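Local coordinates for protein phytanoyl-CoA dioxygenase (Streptomyces malaysiense, PDB 6ZYL) that catalyses the beta-hydroxylation of thioholgamide as a non-heme monooxygenase, probably dependent on iron and 2-oxoglutarate, at residues W127-Y139 and R161-H174. Residues are numbered along the deposited sequence; the frame is centred on the assembly and turned at random.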
loop_
_atom_site.group_PDB
_atom_site.type_symbol
_atom_site.label_atom_id
_atom_site.label_comp_id
_atom_site.label_asym_id
_atom_site.label_seq_id
_atom_site.Cartn_x
_atom_site.Cartn_y
_atom_site.Cartn_z
ATOM N N TRP A 127 13.123 8.990 -6.703
ATOM C CA TRP A 127 13.351 8.190 -5.509
ATOM C C TRP A 127 12.745 8.882 -4.295
ATOM O O TRP A 127 12.902 10.092 -4.111
ATOM C CB TRP A 127 14.848 7.970 -5.313
ATOM C CG TRP A 127 15.436 7.041 -6.328
ATOM C CD1 TRP A 127 15.982 7.380 -7.532
ATOM C CD2 TRP A 127 15.530 5.615 -6.232
ATOM N NE1 TRP A 127 16.414 6.253 -8.190
ATOM C CE2 TRP A 127 16.148 5.157 -7.413
ATOM C CE3 TRP A 127 15.152 4.683 -5.262
ATOM C CZ2 TRP A 127 16.398 3.807 -7.647
ATOM C CZ3 TRP A 127 15.400 3.342 -5.497
ATOM C CH2 TRP A 127 16.019 2.917 -6.680
ATOM N N HIS A 128 12.042 8.111 -3.471
ATOM C CA HIS A 128 11.334 8.662 -2.322
ATOM C C HIS A 128 10.897 7.516 -1.423
ATOM O O HIS A 128 10.945 6.344 -1.807
ATOM C CB HIS A 128 10.129 9.496 -2.760
ATOM C CG HIS A 128 9.001 8.678 -3.308
ATOM N ND1 HIS A 128 9.031 8.117 -4.567
ATOM C CD2 HIS A 128 7.814 8.319 -2.765
ATOM C CE1 HIS A 128 7.908 7.453 -4.778
ATOM N NE2 HIS A 128 7.153 7.558 -3.700
ATOM N N GLN A 129 10.470 7.874 -0.214
ATOM C CA GLN A 129 10.014 6.922 0.787
ATOM C C GLN A 129 8.533 7.137 1.067
ATOM O O GLN A 129 8.051 8.274 1.071
ATOM C CB GLN A 129 10.808 7.066 2.090
ATOM C CG GLN A 129 12.313 6.907 1.939
ATOM C CD GLN A 129 13.077 7.442 3.140
ATOM O OE1 GLN A 129 12.919 8.598 3.526
ATOM N NE2 GLN A 129 13.908 6.598 3.738
ATOM N N ASP A 130 7.816 6.038 1.313
ATOM C CA ASP A 130 6.386 6.139 1.582
ATOM C C ASP A 130 6.102 6.881 2.883
ATOM O O ASP A 130 5.056 7.527 3.011
ATOM C CB ASP A 130 5.756 4.744 1.650
ATOM C CG ASP A 130 5.855 3.984 0.340
ATOM O OD1 ASP A 130 5.863 4.625 -0.732
ATOM O OD2 ASP A 130 5.917 2.737 0.388
ATOM N N ALA A 131 7.014 6.802 3.854
ATOM C CA ALA A 131 6.714 7.255 5.206
ATOM C C ALA A 131 6.581 8.768 5.319
ATOM O O ALA A 131 6.048 9.249 6.324
ATOM C CB ALA A 131 7.802 6.771 6.168
ATOM N N VAL A 132 7.023 9.522 4.310
ATOM C CA VAL A 132 7.250 10.957 4.487
ATOM C C VAL A 132 6.000 11.652 5.013
ATOM O O VAL A 132 6.062 12.447 5.959
ATOM C CB VAL A 132 7.729 11.590 3.168
ATOM C CG1 VAL A 132 7.869 13.099 3.328
ATOM C CG2 VAL A 132 9.045 10.967 2.728
ATOM N N TYR A 133 4.847 11.382 4.403
ATOM C CA TYR A 133 3.633 12.124 4.724
ATOM C C TYR A 133 2.591 11.289 5.457
ATOM O O TYR A 133 1.442 11.728 5.585
ATOM C CB TYR A 133 3.017 12.713 3.453
ATOM C CG TYR A 133 3.903 13.717 2.760
ATOM C CD1 TYR A 133 4.340 14.855 3.424
ATOM C CD2 TYR A 133 4.312 13.526 1.445
ATOM C CE1 TYR A 133 5.154 15.774 2.802
ATOM C CE2 TYR A 133 5.128 14.441 0.814
ATOM C CZ TYR A 133 5.543 15.562 1.500
ATOM O OH TYR A 133 6.349 16.480 0.887
ATOM N N LEU A 134 2.956 10.111 5.957
ATOM C CA LEU A 134 1.978 9.276 6.645
ATOM C C LEU A 134 1.768 9.689 8.095
ATOM O O LEU A 134 0.744 9.324 8.686
ATOM C CB LEU A 134 2.408 7.811 6.587
ATOM C CG LEU A 134 2.720 7.283 5.188
ATOM C CD1 LEU A 134 2.994 5.786 5.243
ATOM C CD2 LEU A 134 1.586 7.584 4.221
ATOM N N GLY A 135 2.700 10.434 8.680
ATOM C CA GLY A 135 2.558 10.867 10.056
ATOM C C GLY A 135 2.462 9.719 11.038
ATOM O O GLY A 135 1.586 9.704 11.909
ATOM N N LEU A 136 3.360 8.748 10.906
ATOM C CA LEU A 136 3.371 7.564 11.751
ATOM C C LEU A 136 4.659 7.524 12.563
ATOM O O LEU A 136 5.720 7.938 12.086
ATOM C CB LEU A 136 3.237 6.291 10.910
ATOM C CG LEU A 136 1.895 6.112 10.195
ATOM C CD1 LEU A 136 1.913 4.863 9.325
ATOM C CD2 LEU A 136 0.748 6.055 11.194
ATOM N N ASP A 137 4.549 7.028 13.793
ATOM C CA ASP A 137 5.674 6.878 14.709
ATOM C C ASP A 137 5.724 5.418 15.130
ATOM O O ASP A 137 4.790 4.923 15.768
ATOM C CB ASP A 137 5.511 7.799 15.920
ATOM C CG ASP A 137 6.667 7.696 16.903
ATOM O OD1 ASP A 137 7.710 7.089 16.573
ATOM O OD2 ASP A 137 6.528 8.241 18.018
ATOM N N GLY A 138 6.795 4.726 14.746
ATOM C CA GLY A 138 6.933 3.309 15.016
ATOM C C GLY A 138 6.896 2.424 13.792
ATOM O O GLY A 138 6.962 1.197 13.936
ATOM N N TYR A 139 6.776 2.997 12.593
ATOM C CA TYR A 139 6.910 2.212 11.374
ATOM C C TYR A 139 8.298 1.602 11.251
ATOM O O TYR A 139 8.483 0.644 10.491
ATOM C CB TYR A 139 6.630 3.091 10.157
ATOM C CG TYR A 139 7.628 4.220 10.002
ATOM C CD1 TYR A 139 8.830 4.026 9.335
ATOM C CD2 TYR A 139 7.373 5.476 10.538
ATOM C CE1 TYR A 139 9.747 5.050 9.201
ATOM C CE2 TYR A 139 8.284 6.508 10.406
ATOM C CZ TYR A 139 9.469 6.288 9.738
ATOM O OH TYR A 139 10.381 7.308 9.602
ATOM N N ARG A 161 11.387 0.219 -8.420
ATOM C CA ARG A 161 12.756 -0.161 -8.098
ATOM C C ARG A 161 13.014 0.102 -6.621
ATOM O O ARG A 161 12.576 1.122 -6.083
ATOM C CB ARG A 161 13.786 0.631 -8.909
ATOM C CG ARG A 161 13.536 0.751 -10.390
ATOM C CD ARG A 161 14.807 1.227 -11.096
ATOM N NE ARG A 161 15.031 2.668 -10.969
ATOM C CZ ARG A 161 14.277 3.597 -11.551
ATOM N NH1 ARG A 161 13.240 3.241 -12.296
ATOM N NH2 ARG A 161 14.558 4.883 -11.387
ATOM N N TYR A 162 13.755 -0.794 -5.974
ATOM C CA TYR A 162 14.124 -0.627 -4.576
ATOM C C TYR A 162 15.596 -0.250 -4.449
ATOM O O TYR A 162 16.426 -0.639 -5.274
ATOM C CB TYR A 162 13.888 -1.908 -3.771
ATOM C CG TYR A 162 12.450 -2.268 -3.498
ATOM C CD1 TYR A 162 11.475 -1.293 -3.333
ATOM C CD2 TYR A 162 12.072 -3.598 -3.389
ATOM C CE1 TYR A 162 10.159 -1.641 -3.075
ATOM C CE2 TYR A 162 10.771 -3.952 -3.130
ATOM C CZ TYR A 162 9.818 -2.976 -2.974
ATOM O OH TYR A 162 8.521 -3.355 -2.722
ATOM N N ALA A 163 15.916 0.494 -3.389
ATOM C CA ALA A 163 17.294 0.793 -2.999
ATOM C C ALA A 163 17.596 -0.035 -1.753
ATOM O O ALA A 163 17.190 0.324 -0.644
ATOM C CB ALA A 163 17.487 2.285 -2.745
ATOM N N ARG A 164 18.299 -1.150 -1.939
ATOM C CA ARG A 164 18.581 -2.066 -0.840
ATOM C C ARG A 164 19.244 -1.339 0.322
ATOM O O ARG A 164 20.179 -0.556 0.133
ATOM C CB ARG A 164 19.477 -3.201 -1.340
ATOM C CG ARG A 164 19.588 -4.395 -0.410
ATOM C CD ARG A 164 20.498 -5.468 -1.016
ATOM N NE ARG A 164 19.752 -6.460 -1.790
ATOM C CZ ARG A 164 19.813 -6.588 -3.112
ATOM N NH1 ARG A 164 20.594 -5.793 -3.832
ATOM N NH2 ARG A 164 19.093 -7.522 -3.718
ATOM N N GLY A 165 18.741 -1.595 1.527
ATOM C CA GLY A 165 19.301 -1.017 2.729
ATOM C C GLY A 165 18.993 0.443 2.965
ATOM O O GLY A 165 19.435 0.992 3.981
ATOM N N SER A 166 18.240 1.090 2.078
ATOM C CA SER A 166 17.963 2.517 2.199
ATOM C C SER A 166 17.031 2.856 3.354
ATOM O O SER A 166 16.729 4.039 3.549
ATOM C CB SER A 166 17.356 3.032 0.893
ATOM O OG SER A 166 16.171 2.320 0.572
ATOM N N HIS A 167 16.585 1.867 4.126
ATOM C CA HIS A 167 15.573 2.066 5.152
ATOM C C HIS A 167 16.142 2.201 6.558
ATOM O O HIS A 167 15.384 2.496 7.488
ATOM C CB HIS A 167 14.595 0.886 5.148
ATOM C CG HIS A 167 15.218 -0.402 5.593
ATOM N ND1 HIS A 167 16.296 -0.969 4.946
ATOM C CD2 HIS A 167 14.925 -1.228 6.626
ATOM C CE1 HIS A 167 16.638 -2.088 5.559
ATOM N NE2 HIS A 167 15.820 -2.270 6.580
ATOM N N LEU A 168 17.445 1.990 6.739
ATOM C CA LEU A 168 17.975 1.742 8.074
ATOM C C LEU A 168 17.998 2.985 8.954
ATOM O O LEU A 168 18.134 2.853 10.175
ATOM C CB LEU A 168 19.379 1.149 7.958
ATOM C CG LEU A 168 19.392 -0.235 7.304
ATOM C CD1 LEU A 168 20.761 -0.601 6.761
ATOM C CD2 LEU A 168 18.908 -1.290 8.299
ATOM N N HIS A 169 17.854 4.179 8.379
ATOM C CA HIS A 169 17.811 5.411 9.158
ATOM C C HIS A 169 16.425 6.049 9.153
ATOM O O HIS A 169 16.299 7.254 9.395
ATOM C CB HIS A 169 18.852 6.402 8.638
ATOM C CG HIS A 169 20.262 5.911 8.748
ATOM N ND1 HIS A 169 20.758 5.319 9.890
ATOM C CD2 HIS A 169 21.281 5.921 7.857
ATOM C CE1 HIS A 169 22.022 4.987 9.698
ATOM N NE2 HIS A 169 22.364 5.341 8.474
ATOM N N GLY A 170 15.383 5.267 8.883
ATOM C CA GLY A 170 14.042 5.812 8.866
ATOM C C GLY A 170 13.853 6.815 7.738
ATOM O O GLY A 170 14.632 6.885 6.785
ATOM N N ALA A 171 12.786 7.602 7.861
ATOM C CA ALA A 171 12.494 8.619 6.859
ATOM C C ALA A 171 13.625 9.635 6.805
ATOM O O ALA A 171 14.216 9.987 7.826
ATOM C CB ALA A 171 11.171 9.315 7.181
ATOM N N LEU A 172 13.927 10.106 5.619
ATOM C CA LEU A 172 14.984 11.068 5.386
ATOM C C LEU A 172 14.427 12.303 4.746
ATOM O O LEU A 172 13.332 12.279 4.255
ATOM C CB LEU A 172 16.059 10.480 4.496
ATOM C CG LEU A 172 16.643 9.226 5.075
ATOM C CD1 LEU A 172 17.618 8.574 4.143
ATOM C CD2 LEU A 172 17.266 9.484 6.418
ATOM N N PRO A 173 15.196 13.406 4.740
ATOM C CA PRO A 173 14.616 14.607 4.154
ATOM C C PRO A 173 14.326 14.475 2.672
ATOM O O PRO A 173 15.020 13.799 1.960
ATOM C CB PRO A 173 15.691 15.655 4.354
ATOM C CG PRO A 173 16.596 15.111 5.378
ATOM C CD PRO A 173 16.583 13.651 5.146
ATOM N N HIS A 174 13.264 15.112 2.233
ATOM C CA HIS A 174 12.862 15.050 0.868
ATOM C C HIS A 174 12.694 16.466 0.355
ATOM O O HIS A 174 12.834 16.722 -0.820
ATOM C CB HIS A 174 11.535 14.300 0.760
ATOM C CG HIS A 174 11.649 12.803 0.756
ATOM N ND1 HIS A 174 12.090 12.074 1.832
ATOM C CD2 HIS A 174 11.298 11.901 -0.179
ATOM C CE1 HIS A 174 12.050 10.799 1.539
ATOM N NE2 HIS A 174 11.569 10.668 0.330
#
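Trp127 brings the six-membered part of its indole against Ala163, CZ3 lying 3.6 Å from Ala163 CB, while the peptide between Tyr162 and Ala163 meets the ring at its edge. Farther along, Val132 CG2 sits over one face of the His174 imidazole, a tight CH-pi contact 3.3 Å from the ring centroid and 16° off the normal. Ala131 CB meets Ala171 CB more loosely, at 4.3 Å. His128 and Asp130 have the spacing of the HxD motif, which supplies two iron ligands in non-heme dioxygenases of this family, and the middle residue, Gln129, faces the 161-174 segment instead. Beyond CG the Gln129 chain is extended (chi2 164°), carrying its carboxamide to the loop. There Gln129 OE1 accepts from Leu172 N at 2.8 Å, in the carbonyl plane on a lone pair, and Gln129 NE2 donates to Gly170 O at 3.1 Å, with a further bond to Ala215 O. The backbone of Gln129 is held too, its N donating to His174 NE2 at 3.1 Å. His174 ND1 donates to Leu172 O at 2.7 Å, close to the ring plane, which fixes the rotation of the imidazole from its other nitrogen. With His174 replaced by alanine, Gln129 N would probably lose the imidazole acceptor and the Val132 methyl its aromatic cover. At the far end, Tyr139 OH accepts from Ala171 N at 3.0 Å. Back at Trp127, the Arg161 side chain runs across the indole at about a right angle; its NE forms a salt bridge with Glu196, which also accepts a hydrogen bond from Trp127 NE1.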